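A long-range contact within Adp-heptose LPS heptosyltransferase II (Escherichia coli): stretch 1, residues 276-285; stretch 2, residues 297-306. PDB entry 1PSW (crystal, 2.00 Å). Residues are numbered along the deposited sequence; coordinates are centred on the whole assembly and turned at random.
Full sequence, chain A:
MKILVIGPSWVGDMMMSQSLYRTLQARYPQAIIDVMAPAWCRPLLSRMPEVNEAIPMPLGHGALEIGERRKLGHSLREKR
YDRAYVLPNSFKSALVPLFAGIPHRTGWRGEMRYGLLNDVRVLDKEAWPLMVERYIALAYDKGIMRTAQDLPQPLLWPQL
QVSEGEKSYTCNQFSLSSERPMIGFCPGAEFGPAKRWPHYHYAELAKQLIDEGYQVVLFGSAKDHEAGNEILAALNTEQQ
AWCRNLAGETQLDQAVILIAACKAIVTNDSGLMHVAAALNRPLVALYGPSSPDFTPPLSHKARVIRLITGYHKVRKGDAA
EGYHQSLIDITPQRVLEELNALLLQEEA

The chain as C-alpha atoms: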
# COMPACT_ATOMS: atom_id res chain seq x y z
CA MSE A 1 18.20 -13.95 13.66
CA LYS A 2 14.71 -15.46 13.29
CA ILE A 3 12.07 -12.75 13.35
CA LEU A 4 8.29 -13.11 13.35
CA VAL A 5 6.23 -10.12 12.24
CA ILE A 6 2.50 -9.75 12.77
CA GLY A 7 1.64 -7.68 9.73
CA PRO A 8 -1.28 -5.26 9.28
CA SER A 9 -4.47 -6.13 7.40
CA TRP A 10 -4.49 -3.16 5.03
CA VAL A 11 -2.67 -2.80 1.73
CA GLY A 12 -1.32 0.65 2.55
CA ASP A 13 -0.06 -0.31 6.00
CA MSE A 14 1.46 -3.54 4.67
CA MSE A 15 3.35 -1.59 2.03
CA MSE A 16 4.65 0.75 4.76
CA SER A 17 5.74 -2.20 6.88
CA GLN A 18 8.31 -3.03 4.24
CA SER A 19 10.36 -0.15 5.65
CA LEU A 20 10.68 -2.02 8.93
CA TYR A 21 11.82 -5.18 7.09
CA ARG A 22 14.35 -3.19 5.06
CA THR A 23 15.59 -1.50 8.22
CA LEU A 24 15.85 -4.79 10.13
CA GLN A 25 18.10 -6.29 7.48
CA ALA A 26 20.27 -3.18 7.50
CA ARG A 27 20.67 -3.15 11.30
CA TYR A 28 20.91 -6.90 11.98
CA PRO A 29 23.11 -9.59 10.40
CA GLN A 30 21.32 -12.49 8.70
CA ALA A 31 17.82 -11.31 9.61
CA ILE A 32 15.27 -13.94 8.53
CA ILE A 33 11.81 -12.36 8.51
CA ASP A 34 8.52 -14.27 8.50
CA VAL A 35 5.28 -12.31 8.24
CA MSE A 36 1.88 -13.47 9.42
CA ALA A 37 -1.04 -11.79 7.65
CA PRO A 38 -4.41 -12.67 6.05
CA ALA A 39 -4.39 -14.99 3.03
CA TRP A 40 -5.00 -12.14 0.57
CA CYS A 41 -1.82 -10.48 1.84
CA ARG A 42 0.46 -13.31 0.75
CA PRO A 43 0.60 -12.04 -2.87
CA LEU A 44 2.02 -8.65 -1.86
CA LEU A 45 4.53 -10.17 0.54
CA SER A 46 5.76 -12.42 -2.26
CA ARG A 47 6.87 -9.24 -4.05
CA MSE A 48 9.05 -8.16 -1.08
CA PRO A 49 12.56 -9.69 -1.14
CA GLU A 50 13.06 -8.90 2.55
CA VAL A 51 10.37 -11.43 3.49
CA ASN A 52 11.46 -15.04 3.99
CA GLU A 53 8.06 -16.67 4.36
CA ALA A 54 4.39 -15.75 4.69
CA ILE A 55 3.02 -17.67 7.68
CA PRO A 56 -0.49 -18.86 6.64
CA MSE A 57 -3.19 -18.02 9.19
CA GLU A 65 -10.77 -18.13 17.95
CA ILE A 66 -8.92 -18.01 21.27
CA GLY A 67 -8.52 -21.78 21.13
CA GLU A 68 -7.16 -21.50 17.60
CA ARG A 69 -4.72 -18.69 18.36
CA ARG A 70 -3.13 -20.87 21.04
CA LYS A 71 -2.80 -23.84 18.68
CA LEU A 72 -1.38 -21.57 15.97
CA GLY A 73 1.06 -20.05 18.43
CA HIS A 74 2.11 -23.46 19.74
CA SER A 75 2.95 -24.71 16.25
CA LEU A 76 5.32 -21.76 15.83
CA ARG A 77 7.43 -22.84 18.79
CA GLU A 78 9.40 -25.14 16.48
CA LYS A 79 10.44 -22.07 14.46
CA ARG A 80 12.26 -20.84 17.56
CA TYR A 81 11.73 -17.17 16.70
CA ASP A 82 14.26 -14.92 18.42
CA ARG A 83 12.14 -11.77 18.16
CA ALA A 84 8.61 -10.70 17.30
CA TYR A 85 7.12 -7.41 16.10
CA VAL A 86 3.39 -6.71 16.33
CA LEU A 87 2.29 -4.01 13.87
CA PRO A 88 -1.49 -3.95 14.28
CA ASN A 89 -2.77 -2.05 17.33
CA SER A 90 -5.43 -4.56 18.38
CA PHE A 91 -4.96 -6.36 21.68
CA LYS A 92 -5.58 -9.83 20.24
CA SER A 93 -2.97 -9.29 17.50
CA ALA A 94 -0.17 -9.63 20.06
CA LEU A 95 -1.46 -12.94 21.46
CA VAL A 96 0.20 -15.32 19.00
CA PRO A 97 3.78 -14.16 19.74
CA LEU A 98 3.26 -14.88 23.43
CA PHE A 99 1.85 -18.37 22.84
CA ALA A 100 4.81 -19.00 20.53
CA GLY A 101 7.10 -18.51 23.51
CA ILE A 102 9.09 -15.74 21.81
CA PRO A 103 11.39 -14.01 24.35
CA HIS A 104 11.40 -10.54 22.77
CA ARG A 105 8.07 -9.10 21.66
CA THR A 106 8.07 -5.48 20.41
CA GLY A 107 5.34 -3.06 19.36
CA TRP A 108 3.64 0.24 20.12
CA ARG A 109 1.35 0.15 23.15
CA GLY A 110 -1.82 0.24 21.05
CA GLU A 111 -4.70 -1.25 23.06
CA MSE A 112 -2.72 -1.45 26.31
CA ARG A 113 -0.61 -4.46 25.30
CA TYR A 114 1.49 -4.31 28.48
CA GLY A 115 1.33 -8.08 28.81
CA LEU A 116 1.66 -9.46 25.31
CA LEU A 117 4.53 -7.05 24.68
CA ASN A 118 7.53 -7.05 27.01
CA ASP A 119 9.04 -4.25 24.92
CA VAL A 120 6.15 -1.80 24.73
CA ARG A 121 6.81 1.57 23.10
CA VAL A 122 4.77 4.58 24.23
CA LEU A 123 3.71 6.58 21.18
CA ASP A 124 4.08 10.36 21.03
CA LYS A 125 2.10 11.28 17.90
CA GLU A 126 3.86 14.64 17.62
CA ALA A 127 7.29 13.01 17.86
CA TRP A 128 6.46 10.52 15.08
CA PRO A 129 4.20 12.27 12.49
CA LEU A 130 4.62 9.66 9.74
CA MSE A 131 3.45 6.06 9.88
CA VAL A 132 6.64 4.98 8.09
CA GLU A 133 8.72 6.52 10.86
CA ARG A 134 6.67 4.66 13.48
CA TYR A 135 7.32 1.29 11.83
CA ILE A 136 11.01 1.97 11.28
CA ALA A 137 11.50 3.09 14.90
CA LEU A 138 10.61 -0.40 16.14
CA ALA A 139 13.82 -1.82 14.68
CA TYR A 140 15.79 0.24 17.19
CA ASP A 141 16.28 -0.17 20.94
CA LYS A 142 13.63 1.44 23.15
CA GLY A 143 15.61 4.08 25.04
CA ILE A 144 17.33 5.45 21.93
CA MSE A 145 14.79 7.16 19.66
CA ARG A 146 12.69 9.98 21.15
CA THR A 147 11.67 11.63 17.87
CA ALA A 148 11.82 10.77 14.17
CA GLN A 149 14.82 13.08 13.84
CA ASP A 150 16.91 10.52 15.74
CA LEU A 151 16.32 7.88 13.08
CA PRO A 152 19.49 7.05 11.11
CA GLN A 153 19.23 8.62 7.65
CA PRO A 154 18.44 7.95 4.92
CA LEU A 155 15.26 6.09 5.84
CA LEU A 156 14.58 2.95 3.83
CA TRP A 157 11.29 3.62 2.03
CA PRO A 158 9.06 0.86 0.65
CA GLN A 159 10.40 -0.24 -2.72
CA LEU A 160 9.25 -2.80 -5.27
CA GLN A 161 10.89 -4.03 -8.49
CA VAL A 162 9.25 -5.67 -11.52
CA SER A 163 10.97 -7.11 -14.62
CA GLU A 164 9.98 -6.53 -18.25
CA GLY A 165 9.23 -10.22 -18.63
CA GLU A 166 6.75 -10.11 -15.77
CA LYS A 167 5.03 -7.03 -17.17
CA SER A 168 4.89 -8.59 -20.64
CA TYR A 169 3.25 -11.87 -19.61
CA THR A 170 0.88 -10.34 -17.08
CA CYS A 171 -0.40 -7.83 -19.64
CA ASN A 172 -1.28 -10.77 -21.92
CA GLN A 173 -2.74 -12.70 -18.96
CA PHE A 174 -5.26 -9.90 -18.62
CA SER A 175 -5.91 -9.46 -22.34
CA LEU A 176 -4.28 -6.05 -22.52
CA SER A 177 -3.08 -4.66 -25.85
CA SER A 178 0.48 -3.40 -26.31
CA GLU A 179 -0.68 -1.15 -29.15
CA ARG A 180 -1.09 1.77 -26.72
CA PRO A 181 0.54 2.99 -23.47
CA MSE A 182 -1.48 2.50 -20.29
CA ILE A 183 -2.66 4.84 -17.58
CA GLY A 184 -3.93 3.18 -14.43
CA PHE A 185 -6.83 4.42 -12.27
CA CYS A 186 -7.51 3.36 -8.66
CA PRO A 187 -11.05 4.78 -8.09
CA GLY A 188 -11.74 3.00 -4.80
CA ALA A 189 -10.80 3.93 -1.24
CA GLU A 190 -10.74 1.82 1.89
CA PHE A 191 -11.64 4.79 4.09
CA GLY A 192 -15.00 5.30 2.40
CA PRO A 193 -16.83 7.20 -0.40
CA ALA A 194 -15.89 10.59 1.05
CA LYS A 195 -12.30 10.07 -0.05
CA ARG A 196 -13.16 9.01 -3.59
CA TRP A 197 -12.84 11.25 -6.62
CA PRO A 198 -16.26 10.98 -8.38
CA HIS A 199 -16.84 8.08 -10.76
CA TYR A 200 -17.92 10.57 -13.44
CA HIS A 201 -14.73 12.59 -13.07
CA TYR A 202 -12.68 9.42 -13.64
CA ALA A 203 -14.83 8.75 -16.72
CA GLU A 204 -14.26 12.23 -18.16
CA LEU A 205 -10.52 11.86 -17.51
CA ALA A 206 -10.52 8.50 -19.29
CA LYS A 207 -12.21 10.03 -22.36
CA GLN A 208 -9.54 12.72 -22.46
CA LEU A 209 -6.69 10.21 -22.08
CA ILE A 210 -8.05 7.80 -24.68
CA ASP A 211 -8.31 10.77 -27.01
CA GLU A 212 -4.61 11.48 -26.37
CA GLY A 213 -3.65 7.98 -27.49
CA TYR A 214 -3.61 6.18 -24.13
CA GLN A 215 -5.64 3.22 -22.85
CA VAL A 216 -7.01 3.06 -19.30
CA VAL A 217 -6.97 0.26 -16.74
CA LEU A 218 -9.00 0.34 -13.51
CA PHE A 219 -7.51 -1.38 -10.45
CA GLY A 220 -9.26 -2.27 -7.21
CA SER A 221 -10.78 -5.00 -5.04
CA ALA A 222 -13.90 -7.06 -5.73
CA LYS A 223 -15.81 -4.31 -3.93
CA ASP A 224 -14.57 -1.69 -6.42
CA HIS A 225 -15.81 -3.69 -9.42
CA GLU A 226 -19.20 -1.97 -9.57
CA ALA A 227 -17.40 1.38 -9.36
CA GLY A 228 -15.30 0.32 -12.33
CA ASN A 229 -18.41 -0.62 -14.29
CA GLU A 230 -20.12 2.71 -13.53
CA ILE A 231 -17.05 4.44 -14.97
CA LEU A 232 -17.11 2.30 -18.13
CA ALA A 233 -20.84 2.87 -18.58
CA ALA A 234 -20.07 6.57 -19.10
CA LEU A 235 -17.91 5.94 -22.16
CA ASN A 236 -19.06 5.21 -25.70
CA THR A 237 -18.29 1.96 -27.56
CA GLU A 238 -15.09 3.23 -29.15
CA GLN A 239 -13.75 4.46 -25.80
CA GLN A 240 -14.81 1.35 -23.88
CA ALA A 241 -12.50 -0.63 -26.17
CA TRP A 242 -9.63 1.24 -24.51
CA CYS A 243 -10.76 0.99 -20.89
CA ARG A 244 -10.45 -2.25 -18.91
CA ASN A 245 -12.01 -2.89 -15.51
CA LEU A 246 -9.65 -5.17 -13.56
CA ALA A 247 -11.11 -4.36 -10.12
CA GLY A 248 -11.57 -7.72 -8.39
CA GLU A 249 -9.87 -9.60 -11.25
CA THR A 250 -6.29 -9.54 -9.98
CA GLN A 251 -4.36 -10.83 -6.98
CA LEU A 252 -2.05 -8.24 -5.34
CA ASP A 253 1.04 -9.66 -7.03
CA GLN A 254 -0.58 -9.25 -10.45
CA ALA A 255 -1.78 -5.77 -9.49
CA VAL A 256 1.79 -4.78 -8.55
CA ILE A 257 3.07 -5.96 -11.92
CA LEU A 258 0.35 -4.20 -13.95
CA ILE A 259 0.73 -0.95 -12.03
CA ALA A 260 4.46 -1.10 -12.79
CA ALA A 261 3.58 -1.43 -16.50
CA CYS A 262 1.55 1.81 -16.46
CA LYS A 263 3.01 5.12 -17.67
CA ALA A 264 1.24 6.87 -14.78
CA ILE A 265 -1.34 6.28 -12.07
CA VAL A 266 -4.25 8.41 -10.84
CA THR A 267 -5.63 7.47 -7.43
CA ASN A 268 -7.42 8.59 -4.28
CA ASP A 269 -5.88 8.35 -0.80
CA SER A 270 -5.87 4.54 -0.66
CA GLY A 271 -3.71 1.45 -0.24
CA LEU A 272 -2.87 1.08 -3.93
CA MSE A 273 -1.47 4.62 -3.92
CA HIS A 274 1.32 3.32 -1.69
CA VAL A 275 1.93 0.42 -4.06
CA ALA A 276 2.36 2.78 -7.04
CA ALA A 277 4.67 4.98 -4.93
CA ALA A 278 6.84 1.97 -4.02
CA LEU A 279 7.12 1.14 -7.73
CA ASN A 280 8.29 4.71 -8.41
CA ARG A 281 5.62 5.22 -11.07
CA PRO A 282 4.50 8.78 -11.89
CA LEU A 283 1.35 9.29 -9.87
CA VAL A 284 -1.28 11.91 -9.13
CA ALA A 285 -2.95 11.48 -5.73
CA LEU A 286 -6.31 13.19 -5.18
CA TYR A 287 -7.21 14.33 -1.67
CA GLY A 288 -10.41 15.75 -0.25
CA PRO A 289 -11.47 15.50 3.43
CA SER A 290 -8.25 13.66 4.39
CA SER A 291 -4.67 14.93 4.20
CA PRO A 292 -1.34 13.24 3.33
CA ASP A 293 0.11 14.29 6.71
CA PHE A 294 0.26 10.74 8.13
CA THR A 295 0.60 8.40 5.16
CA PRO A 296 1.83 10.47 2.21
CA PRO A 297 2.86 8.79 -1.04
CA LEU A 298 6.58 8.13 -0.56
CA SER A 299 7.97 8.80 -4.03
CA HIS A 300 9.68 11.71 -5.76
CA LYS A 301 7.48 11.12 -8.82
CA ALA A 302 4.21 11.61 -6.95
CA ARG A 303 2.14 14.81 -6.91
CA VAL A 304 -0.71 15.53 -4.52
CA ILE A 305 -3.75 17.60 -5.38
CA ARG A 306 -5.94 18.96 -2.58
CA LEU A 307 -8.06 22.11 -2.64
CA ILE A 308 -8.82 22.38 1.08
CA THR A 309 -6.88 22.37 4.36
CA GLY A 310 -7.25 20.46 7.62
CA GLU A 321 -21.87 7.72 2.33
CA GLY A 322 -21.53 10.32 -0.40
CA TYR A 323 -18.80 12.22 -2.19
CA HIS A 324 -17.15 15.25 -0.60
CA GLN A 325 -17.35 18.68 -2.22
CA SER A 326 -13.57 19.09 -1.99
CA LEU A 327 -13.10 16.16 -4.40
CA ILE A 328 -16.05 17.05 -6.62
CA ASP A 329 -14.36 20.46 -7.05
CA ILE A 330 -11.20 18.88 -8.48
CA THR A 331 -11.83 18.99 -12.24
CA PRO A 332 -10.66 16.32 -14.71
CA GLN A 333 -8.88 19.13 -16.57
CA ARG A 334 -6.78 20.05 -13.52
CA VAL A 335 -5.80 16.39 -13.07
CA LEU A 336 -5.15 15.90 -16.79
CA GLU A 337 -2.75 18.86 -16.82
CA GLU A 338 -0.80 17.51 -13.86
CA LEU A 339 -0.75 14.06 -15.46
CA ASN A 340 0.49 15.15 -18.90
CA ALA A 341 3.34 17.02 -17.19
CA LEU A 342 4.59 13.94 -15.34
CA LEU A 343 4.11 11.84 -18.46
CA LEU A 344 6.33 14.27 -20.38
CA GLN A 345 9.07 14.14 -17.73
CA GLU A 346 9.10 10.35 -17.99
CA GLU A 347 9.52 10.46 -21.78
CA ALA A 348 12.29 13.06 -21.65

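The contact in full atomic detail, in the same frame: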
# COMPACT_ATOMS: atom_id res chain seq x y z
N ALA A 276 1.83 2.04 -5.90
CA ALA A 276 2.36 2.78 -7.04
C ALA A 276 3.60 3.59 -6.64
O ALA A 276 4.59 3.65 -7.38
CB ALA A 276 1.28 3.72 -7.59
N ALA A 277 3.56 4.19 -5.45
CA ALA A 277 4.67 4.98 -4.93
C ALA A 277 5.92 4.12 -4.75
O ALA A 277 7.03 4.55 -5.04
CB ALA A 277 4.28 5.62 -3.59
N ALA A 278 5.74 2.90 -4.25
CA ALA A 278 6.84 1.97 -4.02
C ALA A 278 7.46 1.55 -5.35
O ALA A 278 8.66 1.25 -5.40
CB ALA A 278 6.34 0.74 -3.27
N LEU A 279 6.65 1.52 -6.40
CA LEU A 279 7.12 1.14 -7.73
C LEU A 279 7.77 2.32 -8.45
O LEU A 279 8.31 2.17 -9.54
CB LEU A 279 5.95 0.62 -8.56
CG LEU A 279 5.45 -0.77 -8.14
CD1 LEU A 279 4.06 -1.05 -8.72
CD2 LEU A 279 6.46 -1.82 -8.63
N ASN A 280 7.70 3.50 -7.83
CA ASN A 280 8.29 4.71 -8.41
C ASN A 280 7.65 5.09 -9.75
O ASN A 280 8.33 5.53 -10.68
CB ASN A 280 9.80 4.51 -8.59
CG ASN A 280 10.56 5.81 -8.75
OD1 ASN A 280 10.30 6.78 -8.03
ND2 ASN A 280 11.49 5.85 -9.69
N ARG A 281 6.34 4.89 -9.86
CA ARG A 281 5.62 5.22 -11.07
C ARG A 281 5.08 6.64 -10.93
O ARG A 281 4.71 7.06 -9.83
CB ARG A 281 4.44 4.25 -11.27
CG ARG A 281 4.80 2.80 -11.61
CD ARG A 281 5.20 2.64 -13.07
NE ARG A 281 6.52 3.18 -13.32
CZ ARG A 281 6.86 3.88 -14.39
NH1 ARG A 281 5.98 4.16 -15.34
NH2 ARG A 281 8.11 4.33 -14.48
N PRO A 282 5.04 7.42 -12.02
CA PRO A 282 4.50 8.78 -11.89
C PRO A 282 3.08 8.60 -11.38
O PRO A 282 2.36 7.72 -11.85
CB PRO A 282 4.55 9.31 -13.31
CG PRO A 282 5.75 8.62 -13.88
CD PRO A 282 5.60 7.20 -13.37
N LEU A 283 2.68 9.42 -10.43
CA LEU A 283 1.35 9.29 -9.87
C LEU A 283 0.76 10.61 -9.40
O LEU A 283 1.46 11.50 -8.94
CB LEU A 283 1.40 8.28 -8.71
CG LEU A 283 0.27 8.21 -7.68
CD1 LEU A 283 -0.16 6.77 -7.44
CD2 LEU A 283 0.76 8.85 -6.40
N VAL A 284 -0.55 10.72 -9.55
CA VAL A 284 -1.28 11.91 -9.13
C VAL A 284 -2.25 11.40 -8.07
O VAL A 284 -3.12 10.57 -8.38
CB VAL A 284 -2.06 12.56 -10.29
CG1 VAL A 284 -2.85 13.76 -9.79
CG2 VAL A 284 -1.11 12.98 -11.39
N ALA A 285 -2.11 11.89 -6.85
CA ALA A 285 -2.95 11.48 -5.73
C ALA A 285 -3.94 12.58 -5.37
O ALA A 285 -3.56 13.71 -5.05
CB ALA A 285 -2.07 11.14 -4.53
N PRO A 297 2.26 9.71 -0.07
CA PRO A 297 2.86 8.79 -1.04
C PRO A 297 4.37 9.03 -1.01
O PRO A 297 4.82 10.15 -1.27
CB PRO A 297 2.20 9.20 -2.36
CG PRO A 297 1.84 10.64 -2.15
CD PRO A 297 1.36 10.67 -0.72
N LEU A 298 5.13 8.00 -0.67
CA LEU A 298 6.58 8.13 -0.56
C LEU A 298 7.27 7.85 -1.89
O LEU A 298 7.71 6.74 -2.16
CB LEU A 298 7.11 7.17 0.51
CG LEU A 298 6.50 7.29 1.91
CD1 LEU A 298 7.03 6.17 2.81
CD2 LEU A 298 6.82 8.65 2.51
N SER A 299 7.36 8.89 -2.72
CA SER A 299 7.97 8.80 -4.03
C SER A 299 8.22 10.21 -4.55
O SER A 299 7.39 11.10 -4.34
CB SER A 299 7.04 8.07 -5.00
OG SER A 299 7.58 8.04 -6.32
N HIS A 300 9.35 10.40 -5.21
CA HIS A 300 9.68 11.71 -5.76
C HIS A 300 8.87 11.99 -7.03
O HIS A 300 8.82 13.13 -7.48
CB HIS A 300 11.16 11.80 -6.09
CG HIS A 300 12.05 11.84 -4.89
ND1 HIS A 300 13.43 11.95 -4.99
CD2 HIS A 300 11.78 11.80 -3.56
CE1 HIS A 300 13.96 11.97 -3.78
NE2 HIS A 300 12.98 11.88 -2.90
N LYS A 301 8.24 10.96 -7.59
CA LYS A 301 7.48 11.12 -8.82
C LYS A 301 5.99 11.26 -8.59
O LYS A 301 5.20 11.24 -9.53
CB LYS A 301 7.76 9.93 -9.76
CG LYS A 301 9.23 9.81 -10.16
CD LYS A 301 9.42 8.90 -11.36
CE LYS A 301 10.88 8.88 -11.80
NZ LYS A 301 11.08 8.30 -13.16
N ALA A 302 5.61 11.43 -7.32
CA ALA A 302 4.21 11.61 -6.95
C ALA A 302 3.87 13.09 -6.77
O ALA A 302 4.73 13.90 -6.38
CB ALA A 302 3.91 10.86 -5.66
N ARG A 303 2.63 13.45 -7.07
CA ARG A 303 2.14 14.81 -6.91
C ARG A 303 0.79 14.66 -6.22
O ARG A 303 0.01 13.76 -6.54
CB ARG A 303 1.98 15.51 -8.26
CG ARG A 303 3.29 15.77 -9.00
CD ARG A 303 4.23 16.65 -8.18
NE ARG A 303 5.45 17.01 -8.91
CZ ARG A 303 6.48 16.20 -9.12
NH1 ARG A 303 6.46 14.96 -8.65
NH2 ARG A 303 7.54 16.64 -9.79
N VAL A 304 0.54 15.55 -5.27
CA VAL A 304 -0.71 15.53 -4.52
C VAL A 304 -1.55 16.74 -4.85
O VAL A 304 -1.04 17.87 -4.92
CB VAL A 304 -0.44 15.52 -3.00
CG1 VAL A 304 -1.72 15.87 -2.25
CG2 VAL A 304 0.05 14.13 -2.56
N ILE A 305 -2.83 16.52 -5.09
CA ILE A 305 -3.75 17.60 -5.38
C ILE A 305 -4.81 17.62 -4.29
O ILE A 305 -5.47 16.62 -4.04
CB ILE A 305 -4.43 17.42 -6.74
CG1 ILE A 305 -3.37 17.34 -7.85
CG2 ILE A 305 -5.39 18.58 -7.01
CD1 ILE A 305 -3.93 17.14 -9.23
N ARG A 306 -4.95 18.77 -3.64
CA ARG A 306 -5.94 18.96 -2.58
C ARG A 306 -6.31 20.43 -2.59
O ARG A 306 -5.43 21.29 -2.59
CB ARG A 306 -5.40 18.57 -1.21
CG ARG A 306 -6.50 18.45 -0.16
CD ARG A 306 -5.97 18.28 1.26
NE ARG A 306 -7.05 18.05 2.21
CZ ARG A 306 -6.94 18.22 3.53
NH1 ARG A 306 -5.80 18.62 4.07
NH2 ARG A 306 -7.98 17.98 4.32
O HOH W 1 11.33 8.32 -5.23
O HOH W 2 10.10 6.08 -12.53
O HOH W 3 5.30 7.39 -7.39
O HOH W 4 9.01 6.87 -15.09

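Two strands running side by side form one half of this contact, and the helix end and loops that lead into them form the other. Strand 283-285 and strand 302-306 are parallel, with 24° between their directions, and a ladder of four backbone hydrogen bonds joins them. Leu-283 N donates to Lys-301 O at 3.2 Å, Arg-303 N to Leu-283 O at 2.9 Å, Ala-285 N to Arg-303 O at 2.8 Å, and Ile-305 N to Ala-285 O at 2.9 Å. The pattern is that of a parallel sheet: Leu-283 and Ala-285 spend both their N and O on the neighbour, while Val-284 turns its own N and O away and presents its CA to the neighbour, 3.4 Å from Arg-303 O.

Because the strands are in register, side chains pair by face. On the face carrying Leu-283, Ala-285, Ala-302 and Val-304, large and small residues alternate across the ladder. The methyl of Ala-302 leaves a hollow that Leu-283 fills, its CD2 lying 3.8 Å from Ala-302 CB. One step on the order reverses, and Val-304 supplies the bulk beside a small partner, with its CG2 4.2 Å from Ala-285 CB. Leu-283 CD2 also reaches Pro-297 CB at 4.3 Å, so one branch of the leucine touches both the start of the second stretch and its strand.

On the face of Val-284 and Arg-303, the valine leans along the sheet: its CG1 meets Ile-305 CD1 at 3.6 Å. Both are buried, and branching at CB suits them to an extended strand. Arg-303 starts out on this face, but its end leads away and folds back on its own stretch, NH1 donating to Ala-302 O at 3.0 Å and to His-300 O at 3.2 Å; the charged group thus stays clear of the valine.

Before the strands, the end of a helix meets a loop. Ala-277 points toward the second stretch and is buried, its CB 4.3 Å from Pro-297 CB and 4.0 Å from Ser-299 CB. A single methyl lets the loop come this near, and the CA atoms of Ala-277 and Ser-299 are 5.1 Å apart. Asn-280 then leaves the helix with positive phi in a Schellman motif, a conformation asparagine tolerates better than most residues.

Opposite it, the type I turn from Ser-299 to Ala-302 brings Lys-301 forward. The lysine is extended, and its aliphatic stem lies against the bend of the first stretch, with CD 3.6 Å from Asn-280 O and CE 3.7 Å from Asn-280 ND2. Greasy methylenes cover the backbone while the amino group reaches solvent: Lys-301 NZ donates to a water 2.5 Å away, which in turn donates to Asn-280 O at 2.6 Å. Deeper in, another water fills the gap the loops leave, 2.5 Å from Arg-281 O and 2.6 Å from Ser-299 OG. Serine suits the place because its hydroxyl, on a short side chain, can hold this water and also accept Lys-301 N at 3.3 Å from Ser-299 OG.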